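Local coordinates for neurotoxin (Clostridium botulinum, PDB 3N7L), which is the receptor-binding domain of a serotype D/C botulinum neurotoxin and probably binds gangliosides on nerve-cell membranes, at residues W84-P89 / Y130-N135. Numbering follows the deposited sequence.
Sequences WVSNLP and YDISKN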
loop_
_atom_site.group_PDB
_atom_site.type_symbol
_atom_site.label_atom_id
_atom_site.label_comp_id
_atom_site.label_asym_id
_atom_site.label_seq_id
_atom_site.Cartn_x
_atom_site.Cartn_y
_atom_site.Cartn_z
ATOM N N TRP A 84 -11.040 -5.348 -0.658
ATOM C CA TRP A 84 -11.075 -5.784 -2.035
ATOM C C TRP A 84 -10.784 -7.275 -1.928
ATOM O O TRP A 84 -9.647 -7.726 -2.111
ATOM C CB TRP A 84 -9.997 -5.078 -2.863
ATOM C CG TRP A 84 -10.014 -5.484 -4.315
ATOM C CD1 TRP A 84 -10.906 -6.325 -4.921
ATOM C CD2 TRP A 84 -9.085 -5.083 -5.335
ATOM N NE1 TRP A 84 -10.588 -6.475 -6.253
ATOM C CE2 TRP A 84 -9.475 -5.725 -6.533
ATOM C CE3 TRP A 84 -7.961 -4.248 -5.350
ATOM C CZ2 TRP A 84 -8.780 -5.560 -7.736
ATOM C CZ3 TRP A 84 -7.266 -4.084 -6.552
ATOM C CH2 TRP A 84 -7.681 -4.739 -7.726
ATOM N N VAL A 85 -11.822 -8.026 -1.579
ATOM C CA VAL A 85 -11.714 -9.468 -1.438
ATOM C C VAL A 85 -11.733 -10.139 -2.814
ATOM O O VAL A 85 -12.267 -9.587 -3.780
ATOM C CB VAL A 85 -12.850 -10.013 -0.537
ATOM C CG1 VAL A 85 -12.618 -9.557 0.895
ATOM C CG2 VAL A 85 -14.200 -9.513 -1.019
ATOM N N SER A 86 -11.142 -11.328 -2.892
ATOM C CA SER A 86 -11.043 -12.065 -4.147
ATOM C C SER A 86 -12.369 -12.508 -4.760
ATOM O O SER A 86 -12.415 -12.851 -5.938
ATOM C CB SER A 86 -10.130 -13.284 -3.966
ATOM O OG SER A 86 -10.714 -14.240 -3.101
ATOM N N ASN A 87 -13.441 -12.516 -3.976
ATOM C CA ASN A 87 -14.739 -12.916 -4.509
ATOM C C ASN A 87 -15.690 -11.727 -4.544
ATOM O O ASN A 87 -16.911 -11.880 -4.446
ATOM C CB ASN A 87 -15.354 -14.050 -3.686
ATOM C CG ASN A 87 -15.775 -13.611 -2.298
ATOM O OD1 ASN A 87 -16.634 -14.241 -1.680
ATOM N ND2 ASN A 87 -15.170 -12.539 -1.795
ATOM N N LEU A 88 -15.115 -10.539 -4.685
ATOM C CA LEU A 88 -15.894 -9.315 -4.756
ATOM C C LEU A 88 -16.724 -9.298 -6.038
ATOM O O LEU A 88 -16.262 -9.731 -7.093
ATOM C CB LEU A 88 -14.963 -8.106 -4.764
ATOM C CG LEU A 88 -15.640 -6.738 -4.710
ATOM C CD1 LEU A 88 -16.156 -6.506 -3.300
ATOM C CD2 LEU A 88 -14.652 -5.645 -5.092
ATOM N N PRO A 89 -17.967 -8.813 -5.959
ATOM C CA PRO A 89 -18.785 -8.771 -7.174
ATOM C C PRO A 89 -18.289 -7.640 -8.081
ATOM O O PRO A 89 -17.324 -6.946 -7.744
ATOM C CB PRO A 89 -20.192 -8.522 -6.634
ATOM C CG PRO A 89 -19.936 -7.719 -5.389
ATOM C CD PRO A 89 -18.756 -8.438 -4.772
ATOM N N TYR A 130 -4.727 -9.149 -8.973
ATOM C CA TYR A 130 -3.780 -9.252 -7.877
ATOM C C TYR A 130 -3.547 -10.694 -7.431
ATOM O O TYR A 130 -4.394 -11.566 -7.638
ATOM C CB TYR A 130 -4.214 -8.357 -6.700
ATOM C CG TYR A 130 -5.409 -8.811 -5.882
ATOM C CD1 TYR A 130 -6.639 -8.149 -5.972
ATOM C CD2 TYR A 130 -5.284 -9.840 -4.944
ATOM C CE1 TYR A 130 -7.714 -8.496 -5.134
ATOM C CE2 TYR A 130 -6.345 -10.195 -4.104
ATOM C CZ TYR A 130 -7.553 -9.520 -4.197
ATOM O OH TYR A 130 -8.578 -9.853 -3.336
ATOM N N ASP A 131 -2.376 -10.945 -6.851
ATOM C CA ASP A 131 -2.013 -12.280 -6.379
ATOM C C ASP A 131 -2.795 -12.606 -5.108
ATOM O O ASP A 131 -2.503 -12.075 -4.038
ATOM C CB ASP A 131 -0.512 -12.342 -6.087
ATOM C CG ASP A 131 -0.050 -13.735 -5.724
ATOM O OD1 ASP A 131 -0.746 -14.415 -4.938
ATOM O OD2 ASP A 131 1.019 -14.149 -6.213
ATOM N N ILE A 132 -3.779 -13.491 -5.225
ATOM C CA ILE A 132 -4.599 -13.839 -4.079
ATOM C C ILE A 132 -3.811 -14.450 -2.925
ATOM O O ILE A 132 -4.041 -14.108 -1.763
ATOM C CB ILE A 132 -5.738 -14.790 -4.492
ATOM C CG1 ILE A 132 -6.611 -14.108 -5.552
ATOM C CG2 ILE A 132 -6.586 -15.153 -3.273
ATOM C CD1 ILE A 132 -7.764 -14.948 -6.056
ATOM N N SER A 133 -2.867 -15.331 -3.241
ATOM C CA SER A 133 -2.075 -15.980 -2.199
ATOM C C SER A 133 -1.272 -14.989 -1.356
ATOM O O SER A 133 -1.000 -15.244 -0.180
ATOM C CB SER A 133 -1.128 -17.015 -2.815
ATOM O OG SER A 133 -0.027 -16.396 -3.456
ATOM N N LYS A 134 -0.896 -13.862 -1.949
ATOM C CA LYS A 134 -0.124 -12.849 -1.236
ATOM C C LYS A 134 -0.994 -11.767 -0.612
ATOM O O LYS A 134 -0.478 -10.840 0.006
ATOM C CB LYS A 134 0.871 -12.177 -2.179
ATOM C CG LYS A 134 1.897 -13.105 -2.780
ATOM C CD LYS A 134 2.838 -12.317 -3.666
ATOM C CE LYS A 134 3.894 -13.213 -4.274
ATOM N NZ LYS A 134 4.774 -12.432 -5.179
ATOM N N ASN A 135 -2.308 -11.876 -0.774
ATOM C CA ASN A 135 -3.217 -10.875 -0.218
ATOM C C ASN A 135 -4.481 -11.548 0.284
ATOM O O ASN A 135 -5.586 -11.192 -0.118
ATOM C CB ASN A 135 -3.566 -9.844 -1.298
ATOM C CG ASN A 135 -2.339 -9.138 -1.840
ATOM O OD1 ASN A 135 -1.845 -8.189 -1.236
ATOM N ND2 ASN A 135 -1.829 -9.610 -2.973
#
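Trp-84 and Tyr-130 form a T-shaped (edge-to-face) aromatic pair that joins two loops of the concanavalin-like beta-sandwich, one following strand 72-82 and the other strand 122-129. The ring planes stand at 80°, and the edge of the phenol is directed at the indole face. Tyr-130 CE1 hovers over the middle of the indole, 3.5 Å off its plane, and lies 3.6 Å from Trp-84 CE2; Tyr-130 CD1, on the same edge, passes over the six-membered part, 3.8 Å from Trp-84 CZ2. With CG of Trp-84 anti to its backbone N (chi1 -179°), the indole extends from the backbone, and chi2 near 4° sets the turn of its plane. Tyr-139 meets both rings, and Trp-84 NE1 donates to the carbonyl of Ser-109, which ties the indole to a further loop.

Polar contact is confined to the phenol tip, with a weak hydrogen bond at 2.7 Å from Tyr-130 OH to Trp-84 O.

Apolar contact continues at the more exposed margin, where Ser-86 CB, in the type I turn Val-85 to Leu-88, lies 3.6 Å from Ile-132 CD1, the tip of the side chain.

Within 130-135, an Asx motif shapes the loop: Asp-131 OD1 accepts from Lys-134 N from above the carboxylate plane and from Ser-133 OG on its syn side. Asn-135 ND2 closes back on Asp-131 O at 2.8 Å.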